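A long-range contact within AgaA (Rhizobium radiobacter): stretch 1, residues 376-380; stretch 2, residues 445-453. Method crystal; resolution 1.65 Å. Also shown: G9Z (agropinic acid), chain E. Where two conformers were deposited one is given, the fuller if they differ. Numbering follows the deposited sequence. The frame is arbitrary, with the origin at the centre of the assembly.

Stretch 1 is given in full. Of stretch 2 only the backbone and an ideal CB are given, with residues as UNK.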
# COMPACT_ATOMS: atom_id res chain seq x y z
N VAL A 376 -13.73 1.82 5.41
CA VAL A 376 -12.91 0.81 6.07
C VAL A 376 -11.50 0.93 5.46
O VAL A 376 -11.33 0.94 4.23
CB VAL A 376 -13.49 -0.61 5.90
CG1 VAL A 376 -12.51 -1.69 6.35
CG2 VAL A 376 -14.82 -0.73 6.66
N MET A 377 -10.49 1.00 6.32
CA MET A 377 -9.09 1.15 5.91
C MET A 377 -8.39 -0.16 6.24
O MET A 377 -8.35 -0.54 7.41
CB MET A 377 -8.46 2.32 6.73
CG MET A 377 -6.93 2.43 6.59
SD MET A 377 -6.24 3.86 7.48
CE MET A 377 -6.58 3.39 9.25
N GLY A 378 -7.86 -0.83 5.23
CA GLY A 378 -7.04 -2.03 5.34
C GLY A 378 -5.73 -1.64 4.70
O GLY A 378 -5.66 -1.52 3.48
N SER A 379 -4.72 -1.27 5.50
CA SER A 379 -3.53 -0.67 4.89
C SER A 379 -2.29 -0.78 5.74
O SER A 379 -2.26 -1.56 6.69
CB SER A 379 -3.80 0.79 4.50
OG SER A 379 -2.90 1.20 3.47
N LEU A 380 -1.23 -0.06 5.34
CA LEU A 380 0.06 -0.13 6.06
C LEU A 380 0.88 1.08 5.66
O LEU A 380 0.46 1.83 4.76
CB LEU A 380 0.80 -1.44 5.68
CG LEU A 380 0.63 -1.99 4.26
CD1 LEU A 380 1.26 -1.07 3.19
CD2 LEU A 380 1.26 -3.39 4.16
N UNK A 445 -7.58 11.93 13.46
CA UNK A 445 -8.08 11.97 12.06
C UNK A 445 -8.21 10.56 11.49
O UNK A 445 -9.05 10.32 10.64
CB UNK A 445 -7.15 12.80 11.18
N UNK A 446 -7.36 9.62 11.97
CA UNK A 446 -7.40 8.20 11.60
C UNK A 446 -7.72 7.43 12.88
O UNK A 446 -7.23 7.78 13.95
CB UNK A 446 -6.08 7.73 10.97
N UNK A 447 -8.51 6.36 12.75
CA UNK A 447 -8.84 5.50 13.88
C UNK A 447 -8.37 4.10 13.50
O UNK A 447 -8.54 3.67 12.35
CB UNK A 447 -10.33 5.53 14.21
N UNK A 448 -7.74 3.38 14.47
CA UNK A 448 -7.19 2.05 14.19
C UNK A 448 -7.78 1.02 15.13
O UNK A 448 -7.95 1.31 16.33
CB UNK A 448 -5.66 2.06 14.31
N UNK A 449 -8.05 -0.19 14.61
CA UNK A 449 -8.69 -1.22 15.43
C UNK A 449 -7.87 -2.45 15.68
O UNK A 449 -7.97 -3.00 16.78
CB UNK A 449 -10.00 -1.65 14.77
N UNK A 450 -7.09 -2.92 14.68
CA UNK A 450 -6.36 -4.17 14.86
C UNK A 450 -5.23 -4.35 13.88
O UNK A 450 -5.26 -3.75 12.79
CB UNK A 450 -7.32 -5.36 14.74
N UNK A 451 -4.26 -5.20 14.24
CA UNK A 451 -3.17 -5.62 13.34
C UNK A 451 -3.70 -6.93 12.77
O UNK A 451 -4.24 -7.77 13.52
CB UNK A 451 -1.82 -5.78 14.04
N UNK A 452 -3.57 -7.13 11.46
CA UNK A 452 -4.07 -8.38 10.87
C UNK A 452 -2.93 -9.22 10.29
O UNK A 452 -1.87 -8.69 9.95
CB UNK A 452 -5.10 -8.08 9.78
N UNK A 453 -3.20 -10.52 10.08
CA UNK A 453 -2.25 -11.38 9.36
C UNK A 453 -2.47 -11.14 7.85
O UNK A 453 -3.61 -10.91 7.41
CB UNK A 453 -2.44 -12.85 9.73
OAM G9Z E . -5.75 -3.70 -2.47
CAB G9Z E . -6.43 -4.02 -1.49
CAC G9Z E . -7.48 -4.96 -1.56
CB G9Z E . -8.06 -5.08 -0.12
CA G9Z E . -7.35 -4.00 0.68
C G9Z E . -6.78 -4.53 1.88
O G9Z E . -5.64 -5.06 1.82
N G9Z E . -6.35 -3.43 -0.29
CAG G9Z E . -5.30 -2.41 0.09
CAH G9Z E . -5.91 -1.00 0.11
OAP G9Z E . -6.89 -1.00 1.15
CAI G9Z E . -4.87 0.09 0.37
OAQ G9Z E . -3.68 -0.19 -0.41
CAJ G9Z E . -5.39 1.50 -0.06
OAR G9Z E . -4.38 2.49 0.20
CAK G9Z E . -6.75 1.95 0.54
OAT G9Z E . -7.22 3.11 -0.17
CAL G9Z E . -6.68 2.19 2.05
OAS G9Z E . -8.00 2.47 2.57
OXT G9Z E . -7.47 -4.47 2.93

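Stretch 1 offers the side chain of Met377 and the bare CA of Gly378; beside that glycine lies the carboxylate of the bound agropinic acid. The two strands cross at 65° and come no closer than 8.9 Å along their axes, too far for backbone pairing, so side chains must fill the gap.

Position 445 lies out of reach, and its phi of -62° is one that proline, among many residues, can adopt. It is Pro445, which makes no contact with stretch 1.

At position 446 the backbone is extended and CA-to-CB points sideways, with the ideal CB 4.7 Å from Met377 CE. A branched or flexible apolar chain could turn in beside the thioether; leucine, isoleucine or methionine would all suit. The residue is Leu446, with chi1 and chi2 both m, and its CD1 packs 3.9 Å from Met377 SD.

Position 447 also points sideways, and no atom of stretch 1 lies within 5.5 Å of its ideal CB, so the choice is loose; a beta-branched residue fits the strand angles. Val447 is found there. Its contribution comes from the backbone, Val447 O lying 3.7 Å from Met377 CE.

From position 448 the ideal CB is 5.3 Å from Met377 CE, again sideways. A short chain would leave the methyl untouched on this side, whereas a long apolar or aromatic one could reach it. Tyr448, with chi1 m, brings its ring nearer, CE2 standing 3.7 Å from Met377 CE; its hydroxyl is hydrogen-bonded elsewhere in the structure.

Positions 449, 450 and 451 find nothing of stretch 1 near their ideal CB atoms, and stretch 1 sets no rule for them. They are Phe449, Met450 and Trp451; CA-to-CB of the last points away.

Position 452 points toward stretch 1, but from a distance that only a long chain can span. Ahead lie Gly378, which leaves space, and a carboxylate, which favours a cationic end: lysine or arginine, the latter able to set one nitrogen against each carboxylate oxygen. Arg452 does so, NH1 to G9Z OXT at 2.9 Å and NH2 to G9Z O at 2.7 Å. Its NH1 also passes 3.5 Å from Gly378 CA. An ideal CB on that glycine would lie 2.7 Å from Arg452 NH1 and 2.1 Å from G9Z OXT, so the absence of a side chain makes room for both partners.

Position 453 is out of reach and unconstrained by stretch 1; it is Glu453.

Stretch 2 445-453: PLVYFMWRE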
# COMPACT_ATOMS: atom_id res chain seq x y z
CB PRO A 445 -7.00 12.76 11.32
CG PRO A 445 -5.75 12.54 12.13
CD PRO A 445 -6.22 12.52 13.56
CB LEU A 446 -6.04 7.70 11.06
CG LEU A 446 -5.58 8.07 9.62
CD1 LEU A 446 -6.58 7.59 8.54
CD2 LEU A 446 -5.25 9.54 9.48
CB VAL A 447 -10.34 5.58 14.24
CG1 VAL A 447 -10.78 4.37 15.05
CG2 VAL A 447 -10.65 6.88 14.99
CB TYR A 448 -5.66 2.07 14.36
CG TYR A 448 -4.97 3.17 13.60
CD1 TYR A 448 -4.74 4.42 14.18
CD2 TYR A 448 -4.47 2.95 12.31
CE1 TYR A 448 -4.10 5.44 13.47
CE2 TYR A 448 -3.81 3.96 11.61
CZ TYR A 448 -3.61 5.20 12.21
OH TYR A 448 -2.95 6.19 11.54
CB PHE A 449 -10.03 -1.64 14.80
CG PHE A 449 -11.05 -0.52 14.79
CD1 PHE A 449 -11.30 0.24 15.93
CD2 PHE A 449 -11.76 -0.21 13.63
CE1 PHE A 449 -12.25 1.28 15.92
CE2 PHE A 449 -12.71 0.82 13.62
CZ PHE A 449 -12.94 1.56 14.76
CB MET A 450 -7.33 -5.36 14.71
CG MET A 450 -7.95 -5.45 13.32
SD MET A 450 -8.89 -6.94 13.03
CE MET A 450 -7.54 -8.13 12.76
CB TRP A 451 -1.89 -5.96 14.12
CG TRP A 451 -1.22 -4.79 14.75
CD1 TRP A 451 -1.15 -4.50 16.08
CD2 TRP A 451 -0.53 -3.73 14.06
NE1 TRP A 451 -0.42 -3.34 16.27
CE2 TRP A 451 -0.02 -2.86 15.05
CE3 TRP A 451 -0.24 -3.47 12.71
CZ2 TRP A 451 0.71 -1.71 14.72
CZ3 TRP A 451 0.52 -2.35 12.39
CH2 TRP A 451 0.98 -1.48 13.39
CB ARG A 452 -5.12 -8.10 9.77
CG ARG A 452 -4.53 -7.46 8.51
CD ARG A 452 -5.59 -7.22 7.43
NE ARG A 452 -5.00 -7.28 6.09
CZ ARG A 452 -5.29 -6.42 5.11
NH1 ARG A 452 -6.13 -5.42 5.31
NH2 ARG A 452 -4.75 -6.59 3.91
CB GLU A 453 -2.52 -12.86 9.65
CG GLU A 453 -2.20 -13.24 11.08
CD GLU A 453 -2.17 -14.74 11.32
OE1 GLU A 453 -1.98 -15.14 12.48
OE2 GLU A 453 -2.35 -15.50 10.34
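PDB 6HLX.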